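Local atomic coordinates of terminal uridylyltransferase 1 (PDB entry 5HZD), a protein that adds uridines to the 3' ends of guide RNAs, ribosomal RNAs and some mRNAs during mitochondrial RNA editing in trypanosomes. Residues Leu22-Ala26 against Val481-Leu485; Ser7-Cys11 against His25-His30. All coordinates share one frame; numbering follows the deposited sequence.

Overall arrangement
Near the N terminus, S7-C11 runs from the end of strand 6-7 into the loop before strand 15-16, and the chain then runs into helix 19-30. Contact 2 closes this short excursion, only 13 residues between its segments, by fixing C8, C11, H25 and H30 on one zinc ion. Contact 1 starts on the same helix and spans 454 residues to reach the beginning of helix 481-497. The spans overlap: L22-A24 lie within the loop closed by contact 2, and H25 and A26 belong to both contacts. D9 bridges the two, its OD1 lying 2.7 Å from T482 OG1, so zinc finger and late helix meet at both finger segments.

Contact 1. Residues Leu22-Ala26 against Val481-Leu485; sequences LLAHA and VTKSL. With ZN (zinc ion), chain B.
The helical segments 22-26 and 481-485 cross at 72°, with axes 10.0 Å apart at closest approach; the nearest CA atoms across the gap, those of A26 and T482, are 5.9 Å apart. No hydrogen bond spans the pair, and the 262 Å² buried between them comes chiefly from aliphatic side chains. V481 contributes most, directing its side chain at helix 19-30. L22 meets it tip to tip: L22 CD2 comes within 3.8 Å of V481 CB, while L22 CD1 faces V481 CG1. With chi1 at 65°, V481 has CG1 between its backbone N and carbonyl carbon and CG2 anti to N, which splits the branches between neighbours. CG1 packs mainly against L22 CD1 and CG, whereas CG2 also packs on L23 CD2 at 3.9 Å and reaches the methyl of A26.

One turn further on, L485 continues the apolar surface. Its CD1 rests 3.9 Å from A26 CB, and its CD2 approaches L23 CD2 at a slant. A26, lacking a longer side chain, lets the backbones come close here; its CB also touches T482 CG2 at 4.1 Å. The hydroxyl of T482 instead hydrogen-bonds D9 OD1 of the finger loop, leaving the methyl for the helix contact. Within the later helix, S484 OG donates to V481 O at 2.7 Å, meeting the oxygen at a C=O...OG angle of 122°, tilted from the carbonyl plane; the same carbonyl accepts L485 N, so two donors grip it at the helix start.

H25, next to A26, turns its ring to the zinc ion rather than to helix 481-497. The contact thus packs the helix of the atypical C2H2 finger against the start of helix 481-497, near the C terminus, consistent with the finger being required for correct folding of the catalytic domain.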
ATOM      1  N   LEU A  22      14.352 -33.400  -4.792  1.00 22.25           N
ATOM      2  CA  LEU A  22      14.421 -32.229  -3.927  1.00 19.63           C
ATOM      3  C   LEU A  22      13.230 -32.195  -2.975  1.00 22.08           C
ATOM      4  O   LEU A  22      13.396 -31.986  -1.775  1.00 20.90           O
ATOM      5  CB  LEU A  22      14.456 -30.939  -4.749  1.00 21.98           C
ATOM      6  CG  LEU A  22      14.530 -29.657  -3.920  1.00 19.95           C
ATOM      7  CD1 LEU A  22      15.907 -29.525  -3.290  1.00 23.55           C
ATOM      8  CD2 LEU A  22      14.179 -28.427  -4.766  1.00 23.03           C
ATOM      9  N   LEU A  23      12.034 -32.425  -3.507  1.00 20.68           N
ATOM     10  CA  LEU A  23      10.818 -32.350  -2.688  1.00 22.37           C
ATOM     11  C   LEU A  23      10.821 -33.466  -1.649  1.00 24.37           C
ATOM     12  O   LEU A  23      10.481 -33.242  -0.479  1.00 24.25           O
ATOM     13  CB  LEU A  23       9.567 -32.485  -3.556  1.00 23.71           C
ATOM     14  CG  LEU A  23       9.112 -31.302  -4.395  1.00 27.21           C
ATOM     15  CD1 LEU A  23       7.884 -31.701  -5.184  1.00 28.25           C
ATOM     16  CD2 LEU A  23       8.808 -30.099  -3.515  1.00 24.60           C
ATOM     17  N   ALA A  24      11.186 -34.673  -2.078  1.00 26.70           N
ATOM     18  CA  ALA A  24      11.305 -35.799  -1.154  1.00 25.40           C
ATOM     19  C   ALA A  24      12.314 -35.512  -0.058  1.00 26.81           C
ATOM     20  O   ALA A  24      12.085 -35.848   1.100  1.00 26.40           O
ATOM     21  CB  ALA A  24      11.671 -37.058  -1.880  1.00 25.66           C
ATOM     22  N   HIS A  25      13.426 -34.872  -0.411  1.00 24.97           N
ATOM     23  CA  HIS A  25      14.421 -34.532   0.594  1.00 27.51           C
ATOM     24  C   HIS A  25      13.831 -33.562   1.618  1.00 26.96           C
ATOM     25  O   HIS A  25      14.070 -33.684   2.824  1.00 24.62           O
ATOM     26  CB  HIS A  25      15.647 -33.897  -0.060  1.00 24.49           C
ATOM     27  CG  HIS A  25      16.543 -33.197   0.913  1.00 21.43           C
ATOM     28  ND1 HIS A  25      17.486 -33.869   1.662  1.00 22.68           N
ATOM     29  CD2 HIS A  25      16.616 -31.899   1.279  1.00 24.92           C
ATOM     30  CE1 HIS A  25      18.126 -33.003   2.427  1.00 22.29           C
ATOM     31  NE2 HIS A  25      17.596 -31.810   2.235  1.00 21.46           N
ATOM     32  N   ALA A  26      13.070 -32.596   1.134  1.00 23.33           N
ATOM     33  CA  ALA A  26      12.454 -31.591   2.027  1.00 19.25           C
ATOM     34  C   ALA A  26      11.525 -32.233   3.080  1.00 25.86           C
ATOM     35  O   ALA A  26      11.637 -31.934   4.265  1.00 24.59           O
ATOM     36  CB  ALA A  26      11.746 -30.521   1.235  1.00 18.71           C
ATOM     37  N   VAL A 481      12.939 -24.393  -1.320  1.00 16.11           N
ATOM     38  CA  VAL A 481      12.002 -25.517  -1.282  1.00 16.21           C
ATOM     39  C   VAL A 481      11.254 -25.675   0.050  1.00 16.80           C
ATOM     40  O   VAL A 481      10.022 -25.838   0.038  1.00 17.09           O
ATOM     41  CB  VAL A 481      12.650 -26.845  -1.723  1.00 16.88           C
ATOM     42  CG1 VAL A 481      13.749 -27.308  -0.767  1.00 17.52           C
ATOM     43  CG2 VAL A 481      11.563 -27.931  -1.907  1.00 19.33           C
ATOM     44  N   THR A 482      11.953 -25.636   1.179  1.00 16.50           N
ATOM     45  CA  THR A 482      11.237 -25.785   2.451  1.00 18.94           C
ATOM     46  C   THR A 482      10.314 -24.602   2.684  1.00 19.48           C
ATOM     47  O   THR A 482       9.167 -24.782   3.121  1.00 17.94           O
ATOM     48  CB  THR A 482      12.180 -26.049   3.672  1.00 17.13           C
ATOM     49  OG1 THR A 482      13.070 -24.937   3.850  1.00 21.77           O
ATOM     50  CG2 THR A 482      12.959 -27.291   3.434  1.00 18.32           C
ATOM     51  N   LYS A 483      10.755 -23.389   2.355  1.00 15.50           N
ATOM     52  CA  LYS A 483       9.859 -22.256   2.518  1.00 14.90           C
ATOM     53  C   LYS A 483       8.630 -22.443   1.616  1.00 17.20           C
ATOM     54  O   LYS A 483       7.510 -22.082   1.995  1.00 17.10           O
ATOM     55  CB  LYS A 483      10.578 -20.930   2.206  1.00 20.60           C
ATOM     56  CG  LYS A 483      11.535 -20.468   3.290  1.00 26.64           C
ATOM     57  CD  LYS A 483      11.867 -18.981   3.149  1.00 28.88           C
ATOM     58  CE  LYS A 483      12.863 -18.558   4.217  1.00 40.68           C
ATOM     59  NZ  LYS A 483      13.212 -17.114   4.092  1.00 47.91           N
ATOM     60  N   SER A 484       8.828 -23.009   0.426  1.00 14.82           N
ATOM     61  CA  SER A 484       7.715 -23.124  -0.537  1.00 17.13           C
ATOM     62  C   SER A 484       6.675 -24.098   0.006  1.00 19.13           C
ATOM     63  O   SER A 484       5.474 -23.920  -0.216  1.00 14.61           O
ATOM     64  CB  SER A 484       8.186 -23.578  -1.937  1.00 14.99           C
ATOM     65  OG  SER A 484       8.512 -24.960  -1.968  1.00 15.46           O
ATOM     66  N   LEU A 485       7.129 -25.099   0.749  1.00 15.48           N
ATOM     67  CA  LEU A 485       6.195 -26.095   1.263  1.00 15.17           C
ATOM     68  C   LEU A 485       5.445 -25.517   2.469  1.00 15.00           C
ATOM     69  O   LEU A 485       4.305 -25.920   2.734  1.00 16.77           O
ATOM     70  CB  LEU A 485       6.918 -27.396   1.599  1.00 16.74           C
ATOM     71  CG  LEU A 485       7.457 -28.074   0.316  1.00 18.45           C
ATOM     72  CD1 LEU A 485       8.067 -29.435   0.633  1.00 18.11           C
ATOM     73  CD2 LEU A 485       6.354 -28.193  -0.764  1.00 19.39           C
TER
HETATM   74 ZN    ZN B 701      18.156 -30.015   3.186  1.00 23.46          ZN

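Contact 2. Residues Ser7-Cys11 against His25-His30. With ZN (zinc ion), chain B.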
ATOM      1  N   SER A   7      18.840 -27.389  -5.358  1.00 19.82           N
ATOM      2  CA  SER A   7      19.514 -27.390  -4.071  1.00 20.61           C
ATOM      3  C   SER A   7      18.510 -27.070  -2.969  1.00 19.23           C
ATOM      4  O   SER A   7      17.558 -26.303  -3.155  1.00 18.61           O
ATOM      5  CB  SER A   7      20.681 -26.394  -4.039  1.00 19.97           C
ATOM      6  OG  SER A   7      20.234 -25.047  -4.097  1.00 19.90           O
ATOM      7  N   CYS A   8      18.754 -27.690  -1.815  1.00 19.65           N
ATOM      8  CA  CYS A   8      17.961 -27.456  -0.604  1.00 19.30           C
ATOM      9  C   CYS A   8      18.242 -26.076  -0.012  1.00 22.83           C
ATOM     10  O   CYS A   8      19.374 -25.581  -0.084  1.00 23.05           O
ATOM     11  CB  CYS A   8      18.288 -28.548   0.410  1.00 21.63           C
ATOM     12  SG  CYS A   8      17.170 -28.439   1.829  1.00 21.64           S
ATOM     13  N   ASP A   9      17.204 -25.433   0.546  1.00 18.29           N
ATOM     14  CA  ASP A   9      17.350 -24.129   1.204  1.00 19.72           C
ATOM     15  C   ASP A   9      17.480 -24.250   2.731  1.00 22.29           C
ATOM     16  O   ASP A   9      17.530 -23.234   3.422  1.00 25.93           O
ATOM     17  CB  ASP A   9      16.172 -23.203   0.865  1.00 18.91           C
ATOM     18  CG  ASP A   9      14.851 -23.706   1.425  1.00 20.83           C
ATOM     19  OD1 ASP A   9      14.747 -24.934   1.682  1.00 19.54           O
ATOM     20  OD2 ASP A   9      13.933 -22.867   1.593  1.00 20.10           O
ATOM     21  N   ALA A  10      17.538 -25.475   3.241  1.00 22.11           N
ATOM     22  CA  ALA A  10      17.509 -25.713   4.695  1.00 23.52           C
ATOM     23  C   ALA A  10      18.744 -26.438   5.195  1.00 27.09           C
ATOM     24  O   ALA A  10      18.946 -26.599   6.397  1.00 31.56           O
ATOM     25  CB  ALA A  10      16.260 -26.496   5.087  1.00 23.48           C
ATOM     26  N   CYS A  11      19.561 -26.927   4.273  1.00 23.29           N
ATOM     27  CA  CYS A  11      20.873 -27.419   4.653  1.00 24.71           C
ATOM     28  C   CYS A  11      21.828 -27.071   3.525  1.00 29.41           C
ATOM     29  O   CYS A  11      21.395 -26.858   2.396  1.00 30.38           O
ATOM     30  CB  CYS A  11      20.844 -28.904   4.968  1.00 29.86           C
ATOM     31  SG  CYS A  11      20.487 -29.955   3.601  1.00 27.32           S
ATOM     32  N   HIS A  25      13.426 -34.872  -0.411  1.00 24.97           N
ATOM     33  CA  HIS A  25      14.421 -34.532   0.594  1.00 27.51           C
ATOM     34  C   HIS A  25      13.831 -33.562   1.618  1.00 26.96           C
ATOM     35  O   HIS A  25      14.070 -33.684   2.824  1.00 24.62           O
ATOM     36  CB  HIS A  25      15.647 -33.897  -0.060  1.00 24.49           C
ATOM     37  CG  HIS A  25      16.543 -33.197   0.913  1.00 21.43           C
ATOM     38  ND1 HIS A  25      17.486 -33.869   1.662  1.00 22.68           N
ATOM     39  CD2 HIS A  25      16.616 -31.899   1.279  1.00 24.92           C
ATOM     40  CE1 HIS A  25      18.126 -33.003   2.427  1.00 22.29           C
ATOM     41  NE2 HIS A  25      17.596 -31.810   2.235  1.00 21.46           N
ATOM     42  N   ALA A  26      13.070 -32.596   1.134  1.00 23.33           N
ATOM     43  CA  ALA A  26      12.454 -31.591   2.027  1.00 19.25           C
ATOM     44  C   ALA A  26      11.525 -32.233   3.080  1.00 25.86           C
ATOM     45  O   ALA A  26      11.637 -31.934   4.265  1.00 24.59           O
ATOM     46  CB  ALA A  26      11.746 -30.521   1.235  1.00 18.71           C
ATOM     47  N   GLU A  27      10.642 -33.147   2.683  1.00 28.26           N
ATOM     48  CA  GLU A  27       9.794 -33.844   3.651  0.50 31.76           C
ATOM     49  C   GLU A  27      10.581 -34.785   4.560  1.00 32.69           C
ATOM     50  O   GLU A  27      10.379 -34.820   5.779  1.00 33.31           O
ATOM     51  CB  GLU A  27       8.697 -34.638   2.942  0.50 32.32           C
ATOM     52  CG  GLU A  27       7.977 -35.620   3.863  0.50 29.24           C
ATOM     53  CD  GLU A  27       7.294 -34.946   5.047  0.50 29.96           C
ATOM     54  OE1 GLU A  27       6.844 -33.788   4.918  0.50 24.25           O
ATOM     55  OE2 GLU A  27       7.211 -35.577   6.120  0.50 33.02           O
ATOM     56  N   GLU A  28      11.483 -35.563   3.969  1.00 26.44           N
ATOM     57  CA  GLU A  28      12.216 -36.564   4.749  1.00 29.56           C
ATOM     58  C   GLU A  28      13.230 -35.990   5.758  1.00 29.19           C
ATOM     59  O   GLU A  28      13.400 -36.525   6.857  1.00 35.19           O
ATOM     60  CB  GLU A  28      12.876 -37.584   3.810  1.00 36.64           C
ATOM     61  CG  GLU A  28      11.849 -38.326   2.934  1.00 45.34           C
ATOM     62  CD  GLU A  28      12.492 -39.226   1.880  1.00 53.89           C
ATOM     63  OE1 GLU A  28      11.772 -40.072   1.304  1.00 55.41           O
ATOM     64  OE2 GLU A  28      13.710 -39.083   1.620  1.00 55.95           O
ATOM     65  N   HIS A  29      13.905 -34.910   5.397  1.00 24.72           N
ATOM     66  CA  HIS A  29      14.935 -34.352   6.264  1.00 30.45           C
ATOM     67  C   HIS A  29      14.513 -33.076   6.982  1.00 28.76           C
ATOM     68  O   HIS A  29      15.127 -32.681   7.983  1.00 27.41           O
ATOM     69  CB  HIS A  29      16.236 -34.120   5.483  1.00 36.19           C
ATOM     70  CG  HIS A  29      16.976 -35.382   5.162  1.00 43.77           C
ATOM     71  ND1 HIS A  29      16.519 -36.298   4.239  1.00 47.81           N
ATOM     72  CD2 HIS A  29      18.135 -35.884   5.648  1.00 47.85           C
ATOM     73  CE1 HIS A  29      17.364 -37.314   4.172  1.00 48.13           C
ATOM     74  NE2 HIS A  29      18.355 -37.085   5.014  1.00 49.67           N
ATOM     75  N   HIS A  30      13.469 -32.421   6.489  1.00 26.18           N
ATOM     76  CA  HIS A  30      13.098 -31.128   7.052  1.00 20.40           C
ATOM     77  C   HIS A  30      11.653 -31.039   7.454  1.00 21.30           C
ATOM     78  O   HIS A  30      11.066 -29.954   7.439  1.00 22.08           O
ATOM     79  CB  HIS A  30      13.445 -29.995   6.098  1.00 19.83           C
ATOM     80  CG  HIS A  30      14.909 -29.895   5.850  1.00 23.61           C
ATOM     81  ND1 HIS A  30      15.811 -29.728   6.879  1.00 24.24           N
ATOM     82  CD2 HIS A  30      15.640 -30.015   4.716  1.00 27.96           C
ATOM     83  CE1 HIS A  30      17.036 -29.713   6.389  1.00 31.70           C
ATOM     84  NE2 HIS A  30      16.960 -29.903   5.085  1.00 20.85           N
TER
HETATM   85 ZN    ZN B 701      18.156 -30.015   3.186  1.00 23.46          ZN
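Segment 7-11, mostly irregular, faces the helical segment 25-30 with CA atoms 7.4 Å apart at both C8-A26 and A10-H30. Between them sits the zinc ion of a Cys2His2 site, whose CxxC loop and helix form the core of the atypical C2H2 finger. C8 SG and C11 SG bind the metal at 2.3 and 2.4 Å, respectively; both histidines use NE2, with the bond from H25 NE2 measuring 2.1 Å. The two cysteines reach the ion by different torsions: C8 SG is anti to its backbone N (chi1 -172°), while C11 SG falls between its N and carbonyl carbon.

Because they share the metal, the sulfurs and imidazoles come close: C8 SG lies at the edge of the H25 ring, 3.4 Å from H25 NE2, and C11 SG lies at the edge of the H30 ring. A residue that binds no metal adds a further hold: A10 places its methyl over one face of H30, centred above the ring with CB 7° off the normal, while H29 CB covers the opposite face. Together with the NE2-zinc bond, this CH-pi contact probably helps fix the rotation of the H30 ring.

The C8 thiolate has a second partner besides zinc. A10 N donates to C8 SG across 3.3 Å, at an N-H...S angle of 157°.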